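Long-range contact in putative HAD-hydrolase YfnB (Bacillus subtilis, PDB 3ED5), which is a putative hydrolase of the haloacid dehalogenase superfamily that may act as a 5'-nucleotidase: residues I190-N204 with I214-L226. Numbering follows the deposited sequence.
Sequences IKGGQLAGLDTCWMN and IIPTYEIRKLEEL
Thr200 and Thr217 open the pairing of two parallel strands with a reciprocal exchange: the amide N of Thr200 gives a 2.9 Å hydrogen bond to Thr217 OG1, and the amide N of Thr217 one of 3.0 Å to Thr200 OG1. Regular parallel pairing follows, from Tyr218 N on Thr200 O to Asn204 N on Ile220 O. On one face of the sheet the extended Glu219 runs alongside the Trp202 ring, its CD 3.6 Å from CE3, the carboxylate turned 40° from the indole. Asn204, its chi1 of -171° carrying the amide toward Glu219, donates a hydrogen bond of 2.9 Å from ND2 to Glu219 OE2, coming from above the carboxylate plane; a water joins that oxygen to Asn204 O. Asn204 CB lies over the centre of one indole face, 3.8 Å above its plane. Behind these, Trp202 NE1 bonds Asp184 O and Pro216 packs between Trp202 CB and Ile190 CG2. On the face of Cys201, Tyr218 and Ile220 the contact is mainly apolar: Cys201 SG touches Ile220 CD1 at 3.7 Å and Leu226 CD2. Strand 218-220 edges the Rossmann-like HAD sheet beside strand 199-203, which pairs in turn with strand 179-183; helix 186-195 packs against Ile214 and Pro216, and helix 108-116 against Leu223 and Leu226.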
loop_
_atom_site.group_PDB
_atom_site.type_symbol
_atom_site.label_atom_id
_atom_site.label_comp_id
_atom_site.label_asym_id
_atom_site.label_seq_id
_atom_site.Cartn_x
_atom_site.Cartn_y
_atom_site.Cartn_z
ATOM N N ILE A 190 -1.163 1.474 -10.261
ATOM C CA ILE A 190 -1.747 1.805 -11.550
ATOM C C ILE A 190 -0.825 1.384 -12.690
ATOM O O ILE A 190 -1.241 0.656 -13.579
ATOM C CB ILE A 190 -2.162 3.284 -11.640
ATOM C CG1 ILE A 190 -3.028 3.692 -10.420
ATOM C CG2 ILE A 190 -2.859 3.549 -12.959
ATOM C CD1 ILE A 190 -4.309 2.799 -10.170
ATOM N N LYS A 191 0.443 1.780 -12.636
ATOM C CA LYS A 191 1.421 1.312 -13.615
ATOM C C LYS A 191 1.503 -0.216 -13.570
ATOM O O LYS A 191 1.508 -0.856 -14.604
ATOM C CB LYS A 191 2.794 1.919 -13.367
ATOM C CG LYS A 191 3.852 1.515 -14.419
ATOM C CD LYS A 191 5.246 1.492 -13.717
ATOM C CE LYS A 191 5.809 2.871 -13.456
ATOM N NZ LYS A 191 6.374 2.979 -12.049
ATOM N N GLY A 192 1.540 -0.781 -12.364
ATOM C CA GLY A 192 1.554 -2.237 -12.189
ATOM C C GLY A 192 0.405 -2.924 -12.929
ATOM O O GLY A 192 0.624 -3.842 -13.762
ATOM N N GLY A 193 -0.813 -2.463 -12.666
ATOM C CA GLY A 193 -1.988 -3.126 -13.260
ATOM C C GLY A 193 -1.994 -2.967 -14.761
ATOM O O GLY A 193 -2.294 -3.918 -15.478
ATOM N N GLN A 194 -1.642 -1.770 -15.236
ATOM C CA GLN A 194 -1.680 -1.426 -16.658
ATOM C C GLN A 194 -0.730 -2.349 -17.406
ATOM O O GLN A 194 -1.141 -3.017 -18.375
ATOM C CB GLN A 194 -1.226 0.027 -16.813
ATOM C CG GLN A 194 -1.600 0.742 -18.078
ATOM C CD GLN A 194 -1.015 2.151 -18.009
ATOM O OE1 GLN A 194 -1.515 3.005 -17.283
ATOM N NE2 GLN A 194 0.091 2.364 -18.700
ATOM N N LEU A 195 0.506 -2.427 -16.918
ATOM C CA LEU A 195 1.565 -3.329 -17.426
ATOM C C LEU A 195 1.062 -4.771 -17.551
ATOM O O LEU A 195 1.347 -5.485 -18.523
ATOM C CB LEU A 195 2.754 -3.324 -16.449
ATOM C CG LEU A 195 4.041 -2.494 -16.589
ATOM C CD1 LEU A 195 5.085 -3.252 -17.419
ATOM C CD2 LEU A 195 3.757 -1.129 -17.178
ATOM N N ALA A 196 0.341 -5.198 -16.515
ATOM C CA ALA A 196 -0.118 -6.584 -16.366
ATOM C C ALA A 196 -1.450 -6.879 -17.064
ATOM O O ALA A 196 -1.986 -7.993 -16.975
ATOM C CB ALA A 196 -0.185 -6.921 -14.844
ATOM N N GLY A 197 -1.980 -5.898 -17.784
ATOM C CA GLY A 197 -3.173 -6.097 -18.571
ATOM C C GLY A 197 -4.468 -6.002 -17.784
ATOM O O GLY A 197 -5.483 -6.556 -18.222
ATOM N N LEU A 198 -4.439 -5.288 -16.653
ATOM C CA LEU A 198 -5.643 -5.066 -15.838
ATOM C C LEU A 198 -6.223 -3.658 -15.948
ATOM O O LEU A 198 -5.481 -2.679 -16.029
ATOM C CB LEU A 198 -5.353 -5.322 -14.350
ATOM C CG LEU A 198 -4.665 -6.649 -13.987
ATOM C CD1 LEU A 198 -4.395 -6.643 -12.531
ATOM C CD2 LEU A 198 -5.583 -7.839 -14.383
ATOM N N ASP A 199 -7.551 -3.563 -15.846
ATOM C CA ASP A 199 -8.199 -2.286 -15.546
ATOM C C ASP A 199 -7.715 -1.841 -14.161
ATOM O O ASP A 199 -7.466 -2.681 -13.276
ATOM C CB ASP A 199 -9.741 -2.424 -15.559
ATOM C CG ASP A 199 -10.304 -2.568 -16.963
ATOM O OD1 ASP A 199 -9.520 -2.459 -17.923
ATOM O OD2 ASP A 199 -11.532 -2.775 -17.098
ATOM N N THR A 200 -7.572 -0.530 -13.989
ATOM C CA THR A 200 -7.070 0.056 -12.738
ATOM C C THR A 200 -8.001 1.144 -12.174
ATOM O O THR A 200 -8.614 1.919 -12.931
ATOM C CB THR A 200 -5.697 0.737 -12.978
ATOM O OG1 THR A 200 -5.810 1.612 -14.100
ATOM C CG2 THR A 200 -4.591 -0.313 -13.293
ATOM N N CYS A 201 -8.045 1.229 -10.843
ATOM C CA CYS A 201 -8.816 2.273 -10.140
ATOM C C CYS A 201 -7.894 3.001 -9.152
ATOM O O CYS A 201 -7.433 2.412 -8.196
ATOM C CB CYS A 201 -10.007 1.640 -9.421
ATOM S SG CYS A 201 -11.019 2.891 -8.569
ATOM N N TRP A 202 -7.634 4.271 -9.436
ATOM C CA TRP A 202 -6.749 5.104 -8.646
ATOM C C TRP A 202 -7.528 5.781 -7.517
ATOM O O TRP A 202 -8.404 6.611 -7.776
ATOM C CB TRP A 202 -6.108 6.163 -9.561
ATOM C CG TRP A 202 -5.041 6.981 -8.867
ATOM C CD1 TRP A 202 -4.259 6.582 -7.817
ATOM C CD2 TRP A 202 -4.615 8.308 -9.220
ATOM N NE1 TRP A 202 -3.375 7.601 -7.476
ATOM C CE2 TRP A 202 -3.563 8.658 -8.332
ATOM C CE3 TRP A 202 -5.016 9.232 -10.199
ATOM C CZ2 TRP A 202 -2.930 9.903 -8.382
ATOM C CZ3 TRP A 202 -4.368 10.465 -10.271
ATOM C CH2 TRP A 202 -3.336 10.795 -9.349
HETATM N N MSE A 203 -7.175 5.414 -6.280
HETATM C CA MSE A 203 -7.689 6.063 -5.084
HETATM C C MSE A 203 -6.895 7.363 -4.896
HETATM O O MSE A 203 -5.690 7.332 -4.621
HETATM C CB MSE A 203 -7.511 5.095 -3.902
HETATM C CG MSE A 203 -7.890 5.658 -2.560
HETATM SE SE MSE A 203 -9.770 6.158 -2.450
HETATM C CE MSE A 203 -9.813 6.620 -0.526
ATOM N N ASN A 204 -7.549 8.500 -5.100
ATOM C CA ASN A 204 -6.863 9.801 -5.057
ATOM C C ASN A 204 -7.730 10.846 -4.333
ATOM O O ASN A 204 -8.173 11.839 -4.931
ATOM C CB ASN A 204 -6.525 10.258 -6.473
ATOM C CG ASN A 204 -5.629 11.500 -6.504
ATOM O OD1 ASN A 204 -4.930 11.806 -5.530
ATOM N ND2 ASN A 204 -5.689 12.242 -7.594
ATOM N N ILE A 214 0.574 8.470 -15.584
ATOM C CA ILE A 214 0.181 7.056 -15.625
ATOM C C ILE A 214 -1.349 7.064 -15.542
ATOM O O ILE A 214 -1.919 7.373 -14.470
ATOM C CB ILE A 214 0.815 6.298 -14.445
ATOM C CG1 ILE A 214 2.341 6.313 -14.589
ATOM C CG2 ILE A 214 0.267 4.861 -14.345
ATOM C CD1 ILE A 214 3.090 5.839 -13.358
ATOM N N ILE A 215 -2.013 6.731 -16.649
ATOM C CA ILE A 215 -3.469 6.934 -16.742
ATOM C C ILE A 215 -4.312 5.715 -16.291
ATOM O O ILE A 215 -4.329 4.680 -16.963
ATOM C CB ILE A 215 -3.931 7.389 -18.166
ATOM C CG1 ILE A 215 -3.089 8.572 -18.697
ATOM C CG2 ILE A 215 -5.471 7.713 -18.193
ATOM C CD1 ILE A 215 -3.039 9.811 -17.792
ATOM N N PRO A 216 -5.064 5.869 -15.192
ATOM C CA PRO A 216 -5.884 4.759 -14.675
ATOM C C PRO A 216 -7.191 4.586 -15.475
ATOM O O PRO A 216 -7.618 5.526 -16.152
ATOM C CB PRO A 216 -6.202 5.222 -13.255
ATOM C CG PRO A 216 -6.274 6.714 -13.377
ATOM C CD PRO A 216 -5.209 7.090 -14.380
ATOM N N THR A 217 -7.846 3.428 -15.369
ATOM C CA THR A 217 -9.161 3.258 -15.999
ATOM C C THR A 217 -10.173 4.136 -15.292
ATOM O O THR A 217 -11.022 4.754 -15.960
ATOM C CB THR A 217 -9.653 1.776 -15.947
ATOM O OG1 THR A 217 -8.562 0.929 -16.339
ATOM C CG2 THR A 217 -10.880 1.539 -16.874
ATOM N N TYR A 218 -10.080 4.179 -13.952
ATOM C CA TYR A 218 -10.959 5.009 -13.115
ATOM C C TYR A 218 -10.140 5.763 -12.085
ATOM O O TYR A 218 -9.078 5.314 -11.705
ATOM C CB TYR A 218 -11.941 4.148 -12.311
ATOM C CG TYR A 218 -12.582 3.053 -13.114
ATOM C CD1 TYR A 218 -13.705 3.315 -13.902
ATOM C CD2 TYR A 218 -12.067 1.745 -13.067
ATOM C CE1 TYR A 218 -14.310 2.312 -14.656
ATOM C CE2 TYR A 218 -12.676 0.722 -13.808
ATOM C CZ TYR A 218 -13.799 1.027 -14.603
ATOM O OH TYR A 218 -14.423 0.048 -15.356
ATOM N N GLU A 219 -10.691 6.877 -11.620
ATOM C CA GLU A 219 -10.092 7.651 -10.534
ATOM C C GLU A 219 -11.229 8.068 -9.582
ATOM O O GLU A 219 -12.234 8.642 -10.042
ATOM C CB GLU A 219 -9.417 8.895 -11.111
ATOM C CG GLU A 219 -8.798 9.752 -9.975
ATOM C CD GLU A 219 -8.154 11.021 -10.489
ATOM O OE1 GLU A 219 -8.042 11.216 -11.732
ATOM O OE2 GLU A 219 -7.764 11.840 -9.625
ATOM N N ILE A 220 -11.067 7.799 -8.279
ATOM C CA ILE A 220 -12.101 8.134 -7.282
ATOM C C ILE A 220 -11.484 8.864 -6.093
ATOM O O ILE A 220 -10.272 8.789 -5.904
ATOM C CB ILE A 220 -12.812 6.893 -6.771
ATOM C CG1 ILE A 220 -11.847 5.939 -6.063
ATOM C CG2 ILE A 220 -13.419 6.142 -7.955
ATOM C CD1 ILE A 220 -12.557 4.563 -5.604
ATOM N N ARG A 221 -12.327 9.514 -5.303
ATOM C CA ARG A 221 -11.864 10.117 -4.041
ATOM C C ARG A 221 -12.266 9.277 -2.833
ATOM O O ARG A 221 -11.528 9.221 -1.855
ATOM C CB ARG A 221 -12.377 11.542 -3.905
ATOM C CG ARG A 221 -11.780 12.467 -4.963
ATOM C CD ARG A 221 -12.412 13.836 -4.861
ATOM N NE ARG A 221 -11.929 14.547 -3.695
ATOM C CZ ARG A 221 -12.442 15.695 -3.256
ATOM N NH1 ARG A 221 -13.479 16.261 -3.882
ATOM N NH2 ARG A 221 -11.926 16.269 -2.183
ATOM N N LYS A 222 -13.416 8.616 -2.888
ATOM C CA LYS A 222 -13.873 7.854 -1.735
ATOM C C LYS A 222 -14.151 6.442 -2.168
ATOM O O LYS A 222 -14.614 6.215 -3.291
ATOM C CB LYS A 222 -15.147 8.444 -1.148
ATOM C CG LYS A 222 -14.981 9.857 -0.584
ATOM C CD LYS A 222 -16.201 10.323 0.203
ATOM C CE LYS A 222 -17.455 10.430 -0.655
ATOM N NZ LYS A 222 -18.496 11.299 0.016
ATOM N N LEU A 223 -13.898 5.498 -1.266
ATOM C CA LEU A 223 -14.135 4.094 -1.580
ATOM C C LEU A 223 -15.571 3.784 -2.013
ATOM O O LEU A 223 -15.776 2.893 -2.833
ATOM C CB LEU A 223 -13.742 3.216 -0.396
ATOM C CG LEU A 223 -12.223 3.132 -0.141
ATOM C CD1 LEU A 223 -11.985 2.354 1.188
ATOM C CD2 LEU A 223 -11.455 2.438 -1.258
ATOM N N GLU A 224 -16.547 4.508 -1.466
ATOM C CA GLU A 224 -17.959 4.235 -1.796
ATOM C C GLU A 224 -18.269 4.502 -3.272
ATOM O O GLU A 224 -19.259 3.978 -3.799
ATOM C CB GLU A 224 -18.905 5.032 -0.892
ATOM C CG GLU A 224 -18.764 6.555 -1.032
ATOM C CD GLU A 224 -19.699 7.353 -0.100
ATOM O OE1 GLU A 224 -20.094 6.842 0.972
ATOM O OE2 GLU A 224 -20.033 8.507 -0.435
ATOM N N GLU A 225 -17.413 5.265 -3.959
ATOM C CA GLU A 225 -17.594 5.462 -5.407
ATOM C C GLU A 225 -17.436 4.139 -6.183
ATOM O O GLU A 225 -17.809 4.071 -7.352
ATOM C CB GLU A 225 -16.618 6.504 -5.947
ATOM C CG GLU A 225 -16.844 7.907 -5.366
ATOM C CD GLU A 225 -15.762 8.857 -5.837
ATOM O OE1 GLU A 225 -15.497 8.895 -7.040
ATOM O OE2 GLU A 225 -15.143 9.529 -5.008
ATOM N N LEU A 226 -16.878 3.101 -5.550
ATOM C CA LEU A 226 -16.756 1.800 -6.199
ATOM C C LEU A 226 -18.083 1.114 -6.480
ATOM O O LEU A 226 -18.151 0.312 -7.413
ATOM C CB LEU A 226 -15.863 0.852 -5.414
ATOM C CG LEU A 226 -14.373 1.083 -5.624
ATOM C CD1 LEU A 226 -13.621 0.254 -4.568
ATOM C CD2 LEU A 226 -13.885 0.715 -7.054
HETATM O O HOH W 1 -9.404 12.476 -7.479
#